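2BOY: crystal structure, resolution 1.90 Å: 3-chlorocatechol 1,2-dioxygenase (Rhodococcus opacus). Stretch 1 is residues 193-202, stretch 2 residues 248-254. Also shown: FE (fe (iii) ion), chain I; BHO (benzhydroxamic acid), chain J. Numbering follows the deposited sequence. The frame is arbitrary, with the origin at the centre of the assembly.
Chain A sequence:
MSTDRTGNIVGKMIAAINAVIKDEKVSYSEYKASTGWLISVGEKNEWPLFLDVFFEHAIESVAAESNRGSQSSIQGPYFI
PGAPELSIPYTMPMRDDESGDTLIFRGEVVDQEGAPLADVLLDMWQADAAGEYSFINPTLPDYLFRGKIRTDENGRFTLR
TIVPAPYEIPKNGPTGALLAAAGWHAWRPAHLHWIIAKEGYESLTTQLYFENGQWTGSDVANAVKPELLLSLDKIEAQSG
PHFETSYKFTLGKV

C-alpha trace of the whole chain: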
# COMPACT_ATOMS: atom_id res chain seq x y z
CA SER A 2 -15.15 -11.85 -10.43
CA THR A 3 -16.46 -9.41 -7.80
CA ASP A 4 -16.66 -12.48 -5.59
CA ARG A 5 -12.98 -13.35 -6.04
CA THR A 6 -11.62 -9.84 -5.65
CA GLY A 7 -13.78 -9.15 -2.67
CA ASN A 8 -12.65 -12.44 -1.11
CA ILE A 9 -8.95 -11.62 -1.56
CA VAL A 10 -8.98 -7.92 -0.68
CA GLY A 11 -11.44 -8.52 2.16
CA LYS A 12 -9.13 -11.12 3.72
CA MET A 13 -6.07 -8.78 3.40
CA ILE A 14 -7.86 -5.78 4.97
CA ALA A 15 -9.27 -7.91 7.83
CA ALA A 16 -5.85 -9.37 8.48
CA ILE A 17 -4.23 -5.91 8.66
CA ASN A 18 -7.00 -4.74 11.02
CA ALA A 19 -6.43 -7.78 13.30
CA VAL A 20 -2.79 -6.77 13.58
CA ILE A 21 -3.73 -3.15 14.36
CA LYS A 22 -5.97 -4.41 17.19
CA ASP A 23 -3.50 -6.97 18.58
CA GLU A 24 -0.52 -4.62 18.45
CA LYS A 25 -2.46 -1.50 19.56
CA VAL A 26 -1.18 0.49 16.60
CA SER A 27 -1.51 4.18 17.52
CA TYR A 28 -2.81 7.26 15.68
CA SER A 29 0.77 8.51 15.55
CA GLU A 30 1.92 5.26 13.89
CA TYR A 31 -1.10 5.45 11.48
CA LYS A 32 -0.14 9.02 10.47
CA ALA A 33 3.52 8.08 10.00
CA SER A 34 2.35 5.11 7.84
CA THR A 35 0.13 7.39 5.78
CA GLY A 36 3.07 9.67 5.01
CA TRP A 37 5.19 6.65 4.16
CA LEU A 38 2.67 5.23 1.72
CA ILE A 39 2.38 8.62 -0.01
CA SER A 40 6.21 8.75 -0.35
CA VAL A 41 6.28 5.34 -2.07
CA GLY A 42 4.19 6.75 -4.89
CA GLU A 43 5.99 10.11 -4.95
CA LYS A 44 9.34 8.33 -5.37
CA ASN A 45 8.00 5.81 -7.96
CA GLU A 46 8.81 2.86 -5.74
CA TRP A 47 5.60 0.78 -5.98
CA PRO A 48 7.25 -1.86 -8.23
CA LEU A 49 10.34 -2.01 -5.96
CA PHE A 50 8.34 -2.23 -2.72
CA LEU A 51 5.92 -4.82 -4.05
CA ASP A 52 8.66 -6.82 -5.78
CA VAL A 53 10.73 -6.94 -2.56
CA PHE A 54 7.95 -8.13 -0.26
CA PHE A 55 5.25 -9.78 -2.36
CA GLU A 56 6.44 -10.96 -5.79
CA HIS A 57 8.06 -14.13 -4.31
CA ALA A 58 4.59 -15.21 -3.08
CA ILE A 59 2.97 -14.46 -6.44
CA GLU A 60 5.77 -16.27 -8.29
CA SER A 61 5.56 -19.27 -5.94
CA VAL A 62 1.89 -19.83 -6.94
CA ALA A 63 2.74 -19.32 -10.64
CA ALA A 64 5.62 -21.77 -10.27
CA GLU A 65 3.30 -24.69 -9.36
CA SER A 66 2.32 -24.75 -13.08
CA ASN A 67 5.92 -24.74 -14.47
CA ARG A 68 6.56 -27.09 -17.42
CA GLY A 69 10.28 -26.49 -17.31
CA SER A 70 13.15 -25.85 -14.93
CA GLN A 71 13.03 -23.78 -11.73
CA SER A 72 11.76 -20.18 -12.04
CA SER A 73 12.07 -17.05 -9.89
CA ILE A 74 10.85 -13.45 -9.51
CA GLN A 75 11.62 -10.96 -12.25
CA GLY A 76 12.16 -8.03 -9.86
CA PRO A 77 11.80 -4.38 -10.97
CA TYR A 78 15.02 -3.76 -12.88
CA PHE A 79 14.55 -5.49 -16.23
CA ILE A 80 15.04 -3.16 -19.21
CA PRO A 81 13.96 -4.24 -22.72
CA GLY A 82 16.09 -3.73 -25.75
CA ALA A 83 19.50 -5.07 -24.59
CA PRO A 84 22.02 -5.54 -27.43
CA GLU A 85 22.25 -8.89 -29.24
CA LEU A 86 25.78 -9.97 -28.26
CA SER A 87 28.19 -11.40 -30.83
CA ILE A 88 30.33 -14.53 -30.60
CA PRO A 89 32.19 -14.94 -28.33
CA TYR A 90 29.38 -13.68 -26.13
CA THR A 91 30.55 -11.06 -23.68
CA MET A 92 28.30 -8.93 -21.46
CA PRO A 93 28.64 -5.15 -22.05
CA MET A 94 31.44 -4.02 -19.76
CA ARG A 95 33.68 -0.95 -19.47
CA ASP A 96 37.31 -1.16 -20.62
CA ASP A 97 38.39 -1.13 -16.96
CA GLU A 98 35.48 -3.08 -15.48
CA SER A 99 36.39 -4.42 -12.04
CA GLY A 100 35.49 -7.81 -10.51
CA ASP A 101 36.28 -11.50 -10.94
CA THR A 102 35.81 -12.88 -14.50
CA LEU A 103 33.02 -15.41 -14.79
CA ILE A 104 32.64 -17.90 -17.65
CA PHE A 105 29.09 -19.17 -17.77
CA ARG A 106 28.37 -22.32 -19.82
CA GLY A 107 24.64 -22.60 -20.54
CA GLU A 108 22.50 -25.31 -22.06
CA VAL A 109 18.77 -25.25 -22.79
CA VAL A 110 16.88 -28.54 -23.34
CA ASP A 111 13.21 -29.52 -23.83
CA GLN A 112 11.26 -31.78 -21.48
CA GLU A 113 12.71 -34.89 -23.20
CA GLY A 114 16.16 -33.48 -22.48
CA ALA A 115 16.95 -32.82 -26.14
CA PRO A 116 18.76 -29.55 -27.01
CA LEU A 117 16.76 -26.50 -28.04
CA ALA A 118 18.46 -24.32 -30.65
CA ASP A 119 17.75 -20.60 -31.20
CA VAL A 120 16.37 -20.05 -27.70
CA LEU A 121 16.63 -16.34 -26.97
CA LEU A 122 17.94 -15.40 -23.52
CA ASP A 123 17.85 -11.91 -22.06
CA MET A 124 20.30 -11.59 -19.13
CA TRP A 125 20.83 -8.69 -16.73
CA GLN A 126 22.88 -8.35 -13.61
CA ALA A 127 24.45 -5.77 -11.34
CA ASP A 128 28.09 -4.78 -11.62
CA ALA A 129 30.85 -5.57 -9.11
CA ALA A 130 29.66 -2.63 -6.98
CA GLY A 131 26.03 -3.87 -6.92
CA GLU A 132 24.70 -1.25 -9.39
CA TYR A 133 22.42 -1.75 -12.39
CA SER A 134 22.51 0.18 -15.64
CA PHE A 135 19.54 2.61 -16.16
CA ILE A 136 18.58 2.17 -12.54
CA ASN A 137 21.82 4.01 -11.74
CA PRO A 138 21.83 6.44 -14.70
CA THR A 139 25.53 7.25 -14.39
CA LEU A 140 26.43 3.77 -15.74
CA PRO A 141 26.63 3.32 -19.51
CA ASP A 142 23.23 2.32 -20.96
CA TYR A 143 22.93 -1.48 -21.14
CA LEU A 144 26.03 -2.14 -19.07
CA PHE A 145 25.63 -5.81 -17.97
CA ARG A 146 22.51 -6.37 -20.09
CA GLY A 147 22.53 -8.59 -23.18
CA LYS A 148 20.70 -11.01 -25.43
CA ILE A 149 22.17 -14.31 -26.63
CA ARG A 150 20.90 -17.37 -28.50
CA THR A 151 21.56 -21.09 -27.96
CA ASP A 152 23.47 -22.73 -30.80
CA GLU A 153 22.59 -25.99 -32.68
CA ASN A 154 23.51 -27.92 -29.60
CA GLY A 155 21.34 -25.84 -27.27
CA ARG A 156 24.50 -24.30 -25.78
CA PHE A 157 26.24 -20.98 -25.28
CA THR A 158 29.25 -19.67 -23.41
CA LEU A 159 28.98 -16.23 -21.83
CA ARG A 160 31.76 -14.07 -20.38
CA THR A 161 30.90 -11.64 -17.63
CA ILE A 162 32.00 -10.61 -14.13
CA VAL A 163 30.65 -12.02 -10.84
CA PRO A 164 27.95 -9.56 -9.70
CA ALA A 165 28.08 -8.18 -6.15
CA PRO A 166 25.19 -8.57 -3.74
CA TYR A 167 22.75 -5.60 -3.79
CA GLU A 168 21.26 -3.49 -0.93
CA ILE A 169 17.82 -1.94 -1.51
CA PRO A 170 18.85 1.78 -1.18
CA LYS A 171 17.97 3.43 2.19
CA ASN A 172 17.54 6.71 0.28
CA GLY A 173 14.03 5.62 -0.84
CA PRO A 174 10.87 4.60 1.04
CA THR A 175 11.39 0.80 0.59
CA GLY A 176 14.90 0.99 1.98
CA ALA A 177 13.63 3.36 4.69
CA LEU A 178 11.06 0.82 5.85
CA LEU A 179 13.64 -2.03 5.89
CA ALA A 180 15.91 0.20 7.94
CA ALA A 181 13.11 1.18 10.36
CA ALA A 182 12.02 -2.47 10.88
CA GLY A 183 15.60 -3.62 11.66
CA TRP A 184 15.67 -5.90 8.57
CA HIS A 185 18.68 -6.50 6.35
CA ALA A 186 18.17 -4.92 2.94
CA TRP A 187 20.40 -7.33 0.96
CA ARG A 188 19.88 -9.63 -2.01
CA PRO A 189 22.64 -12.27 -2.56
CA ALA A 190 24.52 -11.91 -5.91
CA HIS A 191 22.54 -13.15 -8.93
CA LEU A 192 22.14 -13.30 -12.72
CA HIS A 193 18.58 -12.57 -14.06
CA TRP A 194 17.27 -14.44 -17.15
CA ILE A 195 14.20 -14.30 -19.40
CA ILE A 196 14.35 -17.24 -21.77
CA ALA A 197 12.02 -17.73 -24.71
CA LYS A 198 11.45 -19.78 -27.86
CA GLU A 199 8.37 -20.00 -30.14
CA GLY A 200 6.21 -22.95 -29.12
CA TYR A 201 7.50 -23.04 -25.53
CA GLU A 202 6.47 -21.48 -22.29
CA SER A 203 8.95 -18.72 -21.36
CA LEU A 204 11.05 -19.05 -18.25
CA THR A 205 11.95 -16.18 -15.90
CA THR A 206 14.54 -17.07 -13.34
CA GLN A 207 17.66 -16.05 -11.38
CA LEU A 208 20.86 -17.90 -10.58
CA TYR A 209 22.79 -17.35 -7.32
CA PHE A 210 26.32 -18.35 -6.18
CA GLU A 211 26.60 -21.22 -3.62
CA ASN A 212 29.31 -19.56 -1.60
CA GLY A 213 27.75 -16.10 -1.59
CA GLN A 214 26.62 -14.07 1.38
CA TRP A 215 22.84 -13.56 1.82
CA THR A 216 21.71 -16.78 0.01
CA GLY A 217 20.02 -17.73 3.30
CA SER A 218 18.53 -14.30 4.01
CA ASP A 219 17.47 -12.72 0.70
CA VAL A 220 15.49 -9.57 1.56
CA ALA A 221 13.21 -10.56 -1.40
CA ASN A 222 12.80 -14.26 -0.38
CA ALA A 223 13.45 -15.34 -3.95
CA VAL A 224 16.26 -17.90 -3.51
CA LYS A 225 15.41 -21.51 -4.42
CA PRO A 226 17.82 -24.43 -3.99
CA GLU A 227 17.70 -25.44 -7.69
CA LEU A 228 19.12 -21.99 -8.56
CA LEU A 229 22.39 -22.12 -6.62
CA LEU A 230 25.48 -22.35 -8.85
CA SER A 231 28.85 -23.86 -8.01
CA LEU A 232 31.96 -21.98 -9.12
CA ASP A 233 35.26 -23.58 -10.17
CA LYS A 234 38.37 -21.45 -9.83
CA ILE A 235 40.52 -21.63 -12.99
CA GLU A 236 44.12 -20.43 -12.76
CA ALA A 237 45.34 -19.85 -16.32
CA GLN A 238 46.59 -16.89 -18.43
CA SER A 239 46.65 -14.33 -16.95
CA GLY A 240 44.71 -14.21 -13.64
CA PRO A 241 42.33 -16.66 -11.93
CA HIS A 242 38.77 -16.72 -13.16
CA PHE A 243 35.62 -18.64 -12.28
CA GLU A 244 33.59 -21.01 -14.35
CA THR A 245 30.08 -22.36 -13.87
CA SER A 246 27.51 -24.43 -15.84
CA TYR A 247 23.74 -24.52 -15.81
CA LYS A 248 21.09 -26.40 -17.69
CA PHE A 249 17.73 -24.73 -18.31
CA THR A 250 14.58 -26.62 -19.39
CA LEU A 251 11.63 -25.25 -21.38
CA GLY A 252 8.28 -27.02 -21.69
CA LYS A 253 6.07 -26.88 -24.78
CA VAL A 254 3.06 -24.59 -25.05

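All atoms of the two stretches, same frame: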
# COMPACT_ATOMS: atom_id res chain seq x y z
N HIS A 193 20.03 -12.52 -13.67
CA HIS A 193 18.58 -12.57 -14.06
C HIS A 193 18.46 -13.12 -15.48
O HIS A 193 19.27 -12.75 -16.32
CB HIS A 193 18.00 -11.17 -14.14
CG HIS A 193 17.73 -10.53 -12.81
ND1 HIS A 193 16.57 -10.76 -12.11
CD2 HIS A 193 18.44 -9.62 -12.07
CE1 HIS A 193 16.58 -10.07 -10.99
NE2 HIS A 193 17.71 -9.38 -10.93
N TRP A 194 17.41 -13.90 -15.81
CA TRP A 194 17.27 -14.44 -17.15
C TRP A 194 15.79 -14.45 -17.53
O TRP A 194 14.95 -14.79 -16.70
CB TRP A 194 17.72 -15.90 -17.19
CG TRP A 194 19.13 -16.14 -16.74
CD1 TRP A 194 19.56 -16.29 -15.46
CD2 TRP A 194 20.28 -16.27 -17.58
NE1 TRP A 194 20.93 -16.47 -15.45
CE2 TRP A 194 21.39 -16.49 -16.74
CE3 TRP A 194 20.50 -16.21 -18.97
CZ2 TRP A 194 22.67 -16.67 -17.23
CZ3 TRP A 194 21.80 -16.39 -19.46
CH2 TRP A 194 22.86 -16.61 -18.59
N ILE A 195 15.51 -14.02 -18.76
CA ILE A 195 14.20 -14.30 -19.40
C ILE A 195 14.54 -15.09 -20.64
O ILE A 195 15.33 -14.63 -21.47
CB ILE A 195 13.42 -13.00 -19.70
CG1 ILE A 195 12.93 -12.36 -18.39
CG2 ILE A 195 12.17 -13.30 -20.64
CD1 ILE A 195 12.42 -10.91 -18.56
N ILE A 196 13.94 -16.27 -20.77
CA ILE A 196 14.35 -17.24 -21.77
C ILE A 196 13.11 -17.64 -22.56
O ILE A 196 12.07 -17.97 -21.96
CB ILE A 196 14.93 -18.47 -21.04
CG1 ILE A 196 16.11 -18.01 -20.14
CG2 ILE A 196 15.41 -19.56 -22.06
CD1 ILE A 196 16.49 -19.06 -19.10
N ALA A 197 13.21 -17.59 -23.88
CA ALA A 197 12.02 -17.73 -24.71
C ALA A 197 12.32 -18.46 -26.03
O ALA A 197 13.40 -18.31 -26.61
CB ALA A 197 11.46 -16.34 -25.02
N LYS A 198 11.34 -19.22 -26.53
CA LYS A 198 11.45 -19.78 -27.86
C LYS A 198 10.00 -20.06 -28.31
O LYS A 198 9.21 -20.58 -27.53
CB LYS A 198 12.24 -21.09 -27.87
CG LYS A 198 12.49 -21.69 -29.34
CD LYS A 198 13.25 -23.02 -29.27
CE LYS A 198 13.22 -23.85 -30.59
NZ LYS A 198 13.72 -23.09 -31.74
N GLU A 199 9.67 -19.66 -29.53
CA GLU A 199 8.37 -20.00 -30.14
C GLU A 199 7.96 -21.45 -29.95
O GLU A 199 8.72 -22.38 -30.23
CB GLU A 199 8.38 -19.63 -31.62
CG GLU A 199 7.00 -19.79 -32.25
N GLY A 200 6.73 -21.64 -29.45
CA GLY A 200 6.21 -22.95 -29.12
C GLY A 200 6.48 -23.46 -27.71
O GLY A 200 6.10 -24.59 -27.37
N TYR A 201 7.17 -22.65 -26.90
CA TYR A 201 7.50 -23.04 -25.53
C TYR A 201 7.05 -21.99 -24.58
O TYR A 201 6.97 -20.82 -24.93
CB TYR A 201 9.02 -23.26 -25.38
CG TYR A 201 9.46 -24.42 -26.23
CD1 TYR A 201 9.68 -24.26 -27.60
CD2 TYR A 201 9.56 -25.69 -25.69
CE1 TYR A 201 10.03 -25.32 -28.41
CE2 TYR A 201 9.93 -26.76 -26.47
CZ TYR A 201 10.15 -26.57 -27.83
OH TYR A 201 10.48 -27.63 -28.60
N GLU A 202 6.79 -22.41 -23.35
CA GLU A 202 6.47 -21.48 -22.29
C GLU A 202 7.79 -20.81 -21.85
O GLU A 202 8.81 -21.51 -21.68
CB GLU A 202 5.86 -22.22 -21.13
CG GLU A 202 4.49 -22.77 -21.49
CD GLU A 202 3.65 -23.13 -20.28
OE1 GLU A 202 4.21 -23.49 -19.22
OE2 GLU A 202 2.41 -23.06 -20.44
N LYS A 248 21.98 -25.90 -16.67
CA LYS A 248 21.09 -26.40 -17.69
C LYS A 248 19.67 -25.97 -17.42
O LYS A 248 19.10 -26.33 -16.36
CB LYS A 248 21.13 -27.94 -17.74
CG LYS A 248 20.11 -28.55 -18.72
CD LYS A 248 20.09 -30.12 -18.73
CE LYS A 248 19.24 -30.69 -17.56
NZ LYS A 248 19.57 -32.15 -17.20
N PHE A 249 19.11 -25.20 -18.36
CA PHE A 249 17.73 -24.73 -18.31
C PHE A 249 16.81 -25.68 -19.10
O PHE A 249 17.22 -26.28 -20.09
CB PHE A 249 17.58 -23.36 -18.98
CG PHE A 249 18.47 -22.25 -18.40
CD1 PHE A 249 19.69 -21.97 -18.98
CD2 PHE A 249 18.00 -21.44 -17.35
CE1 PHE A 249 20.50 -20.91 -18.51
CE2 PHE A 249 18.82 -20.39 -16.86
CZ PHE A 249 20.04 -20.13 -17.48
N THR A 250 15.57 -25.82 -18.64
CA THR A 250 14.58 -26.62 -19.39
C THR A 250 13.37 -25.78 -19.74
O THR A 250 12.86 -25.06 -18.89
CB THR A 250 14.14 -27.84 -18.61
OG1 THR A 250 15.28 -28.68 -18.35
CG2 THR A 250 13.21 -28.74 -19.49
N LEU A 251 12.91 -25.87 -20.99
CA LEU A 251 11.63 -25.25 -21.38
C LEU A 251 10.60 -26.34 -21.71
O LEU A 251 10.96 -27.40 -22.26
CB LEU A 251 11.81 -24.34 -22.61
CG LEU A 251 12.77 -23.12 -22.58
CD1 LEU A 251 12.64 -22.24 -23.82
CD2 LEU A 251 12.47 -22.31 -21.29
N GLY A 252 9.33 -26.06 -21.41
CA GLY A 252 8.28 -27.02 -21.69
C GLY A 252 7.42 -26.45 -22.80
O GLY A 252 7.28 -25.25 -22.92
N LYS A 253 6.85 -27.33 -23.62
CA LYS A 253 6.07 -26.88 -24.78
C LYS A 253 4.81 -26.18 -24.38
O LYS A 253 4.24 -26.46 -23.33
CB LYS A 253 5.73 -28.08 -25.69
CG LYS A 253 6.92 -28.62 -26.45
CD LYS A 253 6.51 -29.00 -27.88
CE LYS A 253 7.61 -29.79 -28.59
NZ LYS A 253 7.02 -30.89 -29.44
N VAL A 254 4.37 -25.25 -25.21
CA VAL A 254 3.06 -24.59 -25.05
C VAL A 254 1.93 -25.63 -25.12
O VAL A 254 2.08 -26.67 -25.78
CB VAL A 254 2.90 -23.48 -26.13
CG1 VAL A 254 1.44 -23.28 -26.57
CG2 VAL A 254 3.56 -22.14 -25.66
OXT VAL A 254 0.87 -25.48 -24.48
FE FE I . 18.54 -8.18 -9.31
C1 BHO J . 15.39 -7.23 -7.23
C2 BHO J . 14.22 -7.96 -6.72
C3 BHO J . 13.38 -7.33 -5.80
C4 BHO J . 13.69 -6.03 -5.37
C5 BHO J . 14.81 -5.36 -5.85
C6 BHO J . 15.67 -5.95 -6.77
C BHO J . 16.29 -7.92 -8.22
O1 BHO J . 16.33 -9.10 -8.17
N BHO J . 17.06 -7.33 -9.10
O2 BHO J . 16.70 -6.42 -9.87
O HOH W 1 8.83 -23.65 -19.91
O HOH W 2 0.76 -22.90 -22.69

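Two kinds of contact join these stretches. Apolar side chains pack together at the start of stretch 2, and backbone hydrogen bonds take over toward the C-terminus. Together they bury 635 Å², counting both sides.

Lys 248 lies on a strand but does not reach stretch 1. Its long side chain is exposed, which suits a charged amine.

Phe 249 is buried and its CA-to-CB bond points toward stretch 1. The edge of its ring meets the face of Trp 194. The Phe 249 ring and the five-membered ring of Trp 194 have centroids 5.2 Å apart and planes at 59°. The closest atoms are Phe 249 CZ and Trp 194 CD2, at 3.9 Å. Ile 196 covers one face of the Phe 249 ring. Ile 196 CD1 sits 3.7 Å from the Phe 249 ring centroid and 3.3 Å from Phe 249 CD2, a close CH-pi contact. A flat aromatic ring suits this place because it offers an edge to the indole and a face to the methyl group. Trp 194 and Ile 196 are alternate residues of a strand, so both side chains point toward stretch 2. Between them, Ile 195 is out of reach.

Thr 250 also makes no contact, as expected from the alternation along its own strand.

Leu 251 has the largest area covered by the other stretch, 105 Å². Its branched end spreads over several neighbours. Leu 251 CD2 is 4.1 Å from Ile 196 CG2, and Leu 251 CD1 is 4.2 Å from Lys 198 CB. Lys 198 thus lends the base of its side chain while its end leads away. Leu 251 CB is 4.0 Å from Tyr 201 CD2. A buried aliphatic side chain fits these mostly carbon surroundings.

Gly 252 begins the polar part. Its O accepts a hydrogen bond from Glu 202 N at 2.9 Å. The same Gly 252 O lies 3.4 Å from Tyr 201 CA in a CA-H...O contact. Water 1 accepts from Gly 252 N at 2.9 Å and donates to Glu 202 O at 2.8 Å, so it links the two backbones where they do not bond directly.

Lys 253 is bridged to Tyr 201, with their CA atoms 4.2 Å apart. Lys 253 CA also makes a CA-H...O contact with Gly 200 O at 3.5 Å. Lys 253 CG approaches Tyr 201 CE2 to 3.5 Å, so the aliphatic part of the lysine packs against the tyrosine.

Val 254 ends the chain. Its N donates to Gly 200 O at 2.8 Å, with a nearly straight angle of 176°. Gly 200 lies in a type II turn from Lys 198 to Tyr 201, closed by Tyr 201 N to Lys 198 O at 3.0 Å. The backbone angles of Gly 200 call for glycine. Val 254 CG2 packs 3.7 Å from Tyr 201 C. Water 2 donates to Val 254 OXT at 3.1 Å and to Glu 202 OE2 at 2.8 Å, bridging two carboxylates.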